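Local coordinates for flavodoxin (Aquifex aeolicus, PDB 2ARK), which probably serves as a low-potential electron donor to a number of redox enzymes, using FMN as its cofactor, at residues 16-21 with 92-97; 22-27 with 152-157. All coordinates share one frame; numbering follows the deposited sequence.

Interaction 1 (16-21 with 92-97); sequences GNTKKM and CAFSSS. With PO4 (phosphate ion), chain G.
Ser96 OG, which lies 3.4 Å from Asn17 CB, is gripped twice. Water 1 donates a hydrogen bond to Ser96 OG over 3.0 Å, and the same hydroxyl is hydrogen-bonded to the carbonyl O of Gly143. Its chi1 of 177° sets OG anti to the backbone N, on the side of Asn17. Water 1 also accepts from the amide, at 3.1 Å from Asn17 ND2. It therefore ties helix start and strand together. It lies very close to phosphate O1 as well, a separation too short to trust. An alanine in place of Asn17 would take the amide away and would probably leave water 1 without that donor and the link from helix start to Ser96 broken. Thr18 N donates to phosphate O4 at 2.9 Å, bent to 145°. The Thr18 hydroxyl, turned beside its own N, faces the same oxygen, but that approach is very short and its length doubtful. The other branch of Thr18, the methyl CG2, is anti to the backbone N and lies 3.7 Å from Phe94 CE2. Thr18 O comes to the edge of this ring, near its plane. In the selenomethionine Met21, Met21 CB lies 3.7 Å from Phe94 CD2. Met21 SE lies 3.5 Å from Ser95 O. Ala57 and Leu157 also touch the Phe94 side chain. The phosphate, probably from the crystallisation liquor, is also held by Thr15 N. The loop after strand 5-11 thus leads into a helix whose start faces an anion. This matches the phosphate-binding loop of flavodoxins, where the phosphate of FMN would probably sit.

Interaction 2 (22-27 with 152-157); sequences AELVAE and EACRRL
Backbone meets backbone first, at Leu24 and Val25 against Cys154 and Arg155. Two CA-H...O contacts run in opposite directions between the two helices. Arg155 CA lies 3.4 Å from Leu24 O, and Val25 CA lies 3.2 Å from Cys154 O. The axes of the two segments come within 6.5 Å and cross at -49°. Apolar side chains pack beside this point. Leu24 CB presses on Cys154 CB at 3.4 Å. Deeper in, Val25 CG2 meets Leu157 CD2 at 4.2 Å, and both side chains also rest on Phe94 of strand 90-97. Helices 17-30 and 148-168 are thus neighbours on one face of the parallel sheet of the flavodoxin-like fold. Charges close the outer side. Arg155 CB points away from 22-27, but with CG beside the backbone N (chi1 -68°) and the chain extended to NE, its end comes back alongside Glu27. Arg155 NE donates to Glu27 OE1 at 2.9 Å in a salt bridge. The bond is bent, 136° at the hydrogen, and arrives from above the carboxylate plane. Water 2 joins Glu27 OE2 to Arg155 NH2. Leu24 CD2 lies obliquely against the guanidinium. Within the second helix, Arg155 NH1 bonds Glu152 OE2, and Arg156 NH1 bonds Glu152 OE1 at 2.8 Å. Arg156 reaches on to Asp127 in a further salt bridge.

Overall arrangement
Interactions 1 and 2 lie with centres about 9 Å apart and use successive parts of helix 17-30. Along the chain the order is 16-21, 22-27, 92-97, 152-157, so the two contacts alternate. The first part of the helix sits on strand 90-97 of the parallel sheet. The next part packs on helix 148-168, which covers the same face of that sheet. The two contacts touch directly: Met21 CE is 3.8 Å from Cys154 SG, and Phe94 CE2 is 3.7 Å from Ala22 N. One helix is thus fixed by both sheet and neighbouring helix, with its phosphate-facing start at one end of this packing.

Interaction 1 (16-21 with 92-97)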
loop_
_atom_site.group_PDB
_atom_site.type_symbol
_atom_site.label_atom_id
_atom_site.label_comp_id
_atom_site.label_asym_id
_atom_site.label_seq_id
_atom_site.Cartn_x
_atom_site.Cartn_y
_atom_site.Cartn_z
ATOM N N GLY A 16 9.912 22.079 -8.966
ATOM C CA GLY A 16 10.014 23.026 -7.880
ATOM C C GLY A 16 8.882 22.938 -6.880
ATOM O O GLY A 16 8.976 23.495 -5.797
ATOM N N ASN A 17 7.807 22.239 -7.219
ATOM C CA ASN A 17 6.623 22.234 -6.373
ATOM C C ASN A 17 6.930 21.617 -5.042
ATOM O O ASN A 17 6.605 22.214 -4.010
ATOM C CB ASN A 17 5.473 21.524 -7.058
ATOM C CG ASN A 17 4.985 22.268 -8.284
ATOM O OD1 ASN A 17 5.044 23.502 -8.352
ATOM N ND2 ASN A 17 4.509 21.521 -9.271
ATOM N N THR A 18 7.578 20.441 -5.054
ATOM C CA THR A 18 7.988 19.770 -3.829
ATOM C C THR A 18 9.028 20.588 -3.032
ATOM O O THR A 18 9.010 20.520 -1.788
ATOM C CB THR A 18 8.434 18.292 -4.070
ATOM O OG1 THR A 18 7.433 17.647 -4.869
ATOM C CG2 THR A 18 8.573 17.497 -2.738
ATOM N N LYS A 19 9.871 21.386 -3.723
ATOM C CA LYS A 19 10.768 22.345 -3.059
ATOM C C LYS A 19 9.966 23.398 -2.293
ATOM O O LYS A 19 10.276 23.687 -1.152
ATOM C CB LYS A 19 11.778 23.024 -4.027
ATOM C CG LYS A 19 13.026 23.687 -3.286
ATOM C CD LYS A 19 13.613 24.916 -3.959
ATOM C CE LYS A 19 14.914 25.409 -3.296
ATOM N NZ LYS A 19 15.936 26.057 -4.288
ATOM N N LYS A 20 8.939 23.968 -2.902
ATOM C CA LYS A 20 8.064 24.911 -2.206
ATOM C C LYS A 20 7.373 24.259 -0.983
ATOM O O LYS A 20 7.346 24.853 0.100
ATOM C CB LYS A 20 7.060 25.555 -3.175
ATOM C CG LYS A 20 7.640 26.758 -3.963
ATOM C CD LYS A 20 8.681 26.313 -5.022
ATOM C CE LYS A 20 9.917 27.284 -5.220
ATOM N NZ LYS A 20 11.089 26.613 -5.947
HETATM N N MSE A 21 6.870 23.026 -1.133
HETATM C CA MSE A 21 6.390 22.258 0.029
HETATM C C MSE A 21 7.450 22.088 1.098
HETATM O O MSE A 21 7.158 22.239 2.262
HETATM C CB MSE A 21 5.912 20.869 -0.360
HETATM C CG MSE A 21 4.797 20.843 -1.364
HETATM SE SE MSE A 21 4.202 19.012 -1.704
HETATM C CE MSE A 21 3.039 18.735 -0.076
ATOM N N CYS A 92 8.293 11.315 8.508
ATOM C CA CYS A 92 7.037 11.472 7.751
ATOM C C CYS A 92 7.389 11.799 6.287
ATOM O O CYS A 92 8.574 11.849 5.943
ATOM C CB CYS A 92 6.200 12.582 8.361
ATOM S SG CYS A 92 7.086 14.177 8.464
ATOM N N ALA A 93 6.362 12.043 5.462
ATOM C CA ALA A 93 6.462 12.071 4.001
ATOM C C ALA A 93 5.688 13.254 3.473
ATOM O O ALA A 93 4.749 13.710 4.127
ATOM C CB ALA A 93 5.880 10.733 3.388
ATOM N N PHE A 94 6.045 13.751 2.294
ATOM C CA PHE A 94 5.165 14.716 1.583
ATOM C C PHE A 94 5.351 14.638 0.073
ATOM O O PHE A 94 6.389 14.138 -0.402
ATOM C CB PHE A 94 5.309 16.139 2.111
ATOM C CG PHE A 94 6.724 16.700 2.038
ATOM C CD1 PHE A 94 7.662 16.420 3.053
ATOM C CD2 PHE A 94 7.093 17.580 0.995
ATOM C CE1 PHE A 94 8.953 16.960 3.001
ATOM C CE2 PHE A 94 8.388 18.139 0.941
ATOM C CZ PHE A 94 9.325 17.817 1.934
ATOM N N SER A 95 4.365 15.085 -0.695
ATOM C CA SER A 95 4.415 14.840 -2.131
ATOM C C SER A 95 3.454 15.737 -2.897
ATOM O O SER A 95 2.350 16.077 -2.409
ATOM C CB SER A 95 4.074 13.365 -2.432
ATOM O OG SER A 95 4.265 13.035 -3.809
ATOM N N SER A 96 3.890 16.115 -4.098
ATOM C CA SER A 96 3.126 16.958 -4.990
ATOM C C SER A 96 2.903 16.084 -6.203
ATOM O O SER A 96 3.836 15.404 -6.645
ATOM C CB SER A 96 3.963 18.186 -5.371
ATOM O OG SER A 96 3.292 19.017 -6.304
ATOM N N SER A 97 1.679 16.083 -6.731
ATOM C CA SER A 97 1.332 15.338 -7.957
ATOM C C SER A 97 0.785 16.280 -9.001
ATOM O O SER A 97 0.627 17.446 -8.741
ATOM C CB SER A 97 0.312 14.230 -7.662
ATOM O OG SER A 97 -0.823 14.769 -6.996
HETATM P P PO4 G . 7.990 18.773 -8.110
HETATM O O1 PO4 G . 6.592 18.211 -8.208
HETATM O O2 PO4 G . 8.801 18.241 -9.221
HETATM O O3 PO4 G . 8.005 20.244 -8.309
HETATM O O4 PO4 G . 8.652 18.388 -6.849
HETATM O O HOH W 1 4.239 18.489 -9.079
#

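Interaction 2 (22-27 with 152-157)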
loop_
_atom_site.group_PDB
_atom_site.type_symbol
_atom_site.label_atom_id
_atom_site.label_comp_id
_atom_site.label_asym_id
_atom_site.label_seq_id
_atom_site.Cartn_x
_atom_site.Cartn_y
_atom_site.Cartn_z
ATOM N N ALA A 22 8.675 21.777 0.701
ATOM C CA ALA A 22 9.772 21.457 1.639
ATOM C C ALA A 22 10.141 22.653 2.488
ATOM O O ALA A 22 10.485 22.517 3.670
ATOM C CB ALA A 22 10.969 20.992 0.870
ATOM N N GLU A 23 10.043 23.836 1.871
ATOM C CA GLU A 23 10.396 25.077 2.537
ATOM C C GLU A 23 9.361 25.380 3.613
ATOM O O GLU A 23 9.707 25.884 4.684
ATOM C CB GLU A 23 10.482 26.219 1.535
ATOM C CG GLU A 23 11.730 26.232 0.703
ATOM C CD GLU A 23 11.627 27.172 -0.498
ATOM O OE1 GLU A 23 10.513 27.631 -0.829
ATOM O OE2 GLU A 23 12.664 27.464 -1.131
ATOM N N LEU A 24 8.100 25.063 3.316
ATOM C CA LEU A 24 6.983 25.264 4.229
ATOM C C LEU A 24 6.983 24.261 5.369
ATOM O O LEU A 24 6.667 24.624 6.508
ATOM C CB LEU A 24 5.661 25.210 3.477
ATOM C CG LEU A 24 5.387 26.464 2.627
ATOM C CD1 LEU A 24 4.360 26.179 1.522
ATOM C CD2 LEU A 24 4.998 27.675 3.484
ATOM N N VAL A 25 7.357 23.014 5.068
ATOM C CA VAL A 25 7.566 21.998 6.111
ATOM C C VAL A 25 8.650 22.472 7.108
ATOM O O VAL A 25 8.474 22.397 8.332
ATOM C CB VAL A 25 7.926 20.592 5.506
ATOM C CG1 VAL A 25 8.269 19.585 6.611
ATOM C CG2 VAL A 25 6.800 20.070 4.657
ATOM N N ALA A 26 9.741 22.993 6.552
ATOM C CA ALA A 26 10.908 23.417 7.309
ATOM C C ALA A 26 10.576 24.612 8.190
ATOM O O ALA A 26 11.026 24.683 9.344
ATOM C CB ALA A 26 12.023 23.771 6.368
ATOM N N GLU A 27 9.815 25.558 7.627
ATOM C CA GLU A 27 9.239 26.653 8.381
ATOM C C GLU A 27 8.288 26.133 9.469
ATOM O O GLU A 27 8.306 26.617 10.587
ATOM C CB GLU A 27 8.514 27.603 7.441
ATOM C CG GLU A 27 7.862 28.777 8.135
ATOM C CD GLU A 27 6.796 29.446 7.289
ATOM O OE1 GLU A 27 5.735 29.817 7.841
ATOM O OE2 GLU A 27 7.019 29.593 6.072
ATOM N N GLU A 152 -0.635 25.623 4.636
ATOM C CA GLU A 152 -0.769 25.276 6.055
ATOM C C GLU A 152 -0.585 23.789 6.323
ATOM O O GLU A 152 0.001 23.427 7.336
ATOM C CB GLU A 152 -2.087 25.815 6.651
ATOM C CG GLU A 152 -2.185 25.786 8.191
ATOM C CD GLU A 152 -0.969 26.374 8.930
ATOM O OE1 GLU A 152 -0.614 25.818 9.991
ATOM O OE2 GLU A 152 -0.356 27.375 8.462
ATOM N N ALA A 153 -1.064 22.935 5.411
ATOM C CA ALA A 153 -0.806 21.479 5.486
ATOM C C ALA A 153 0.695 21.199 5.606
ATOM O O ALA A 153 1.112 20.364 6.409
ATOM C CB ALA A 153 -1.384 20.771 4.265
ATOM N N CYS A 154 1.485 21.923 4.803
ATOM C CA CYS A 154 2.930 21.754 4.715
ATOM C C CYS A 154 3.587 22.180 5.985
ATOM O O CYS A 154 4.411 21.478 6.526
ATOM C CB CYS A 154 3.511 22.558 3.555
ATOM S SG CYS A 154 3.068 21.912 1.919
ATOM N N ARG A 155 3.212 23.343 6.463
ATOM C CA ARG A 155 3.639 23.805 7.749
ATOM C C ARG A 155 3.277 22.835 8.873
ATOM O O ARG A 155 4.123 22.526 9.722
ATOM C CB ARG A 155 3.035 25.168 8.010
ATOM C CG ARG A 155 3.546 26.287 7.131
ATOM C CD ARG A 155 3.150 27.654 7.754
ATOM N NE ARG A 155 3.280 28.726 6.769
ATOM C CZ ARG A 155 2.272 29.225 6.051
ATOM N NH1 ARG A 155 1.028 28.780 6.234
ATOM N NH2 ARG A 155 2.506 30.190 5.154
ATOM N N ARG A 156 2.041 22.344 8.881
ATOM C CA ARG A 156 1.597 21.457 9.960
ATOM C C ARG A 156 2.428 20.171 10.095
ATOM O O ARG A 156 2.717 19.723 11.226
ATOM C CB ARG A 156 0.109 21.104 9.844
ATOM C CG ARG A 156 -0.430 20.395 11.092
ATOM C CD ARG A 156 -0.318 21.329 12.336
ATOM N NE ARG A 156 -0.769 22.663 11.966
ATOM C CZ ARG A 156 -2.026 23.079 12.042
ATOM N NH1 ARG A 156 -2.326 24.296 11.646
ATOM N NH2 ARG A 156 -2.972 22.296 12.528
ATOM N N LEU A 157 2.790 19.580 8.952
ATOM C CA LEU A 157 3.671 18.427 8.936
ATOM C C LEU A 157 4.960 18.648 9.720
ATOM O O LEU A 157 5.295 17.854 10.585
ATOM C CB LEU A 157 3.986 18.003 7.505
ATOM C CG LEU A 157 4.695 16.624 7.468
ATOM C CD1 LEU A 157 3.738 15.406 7.824
ATOM C CD2 LEU A 157 5.392 16.437 6.161
HETATM O O HOH W 2 5.151 31.198 4.710
#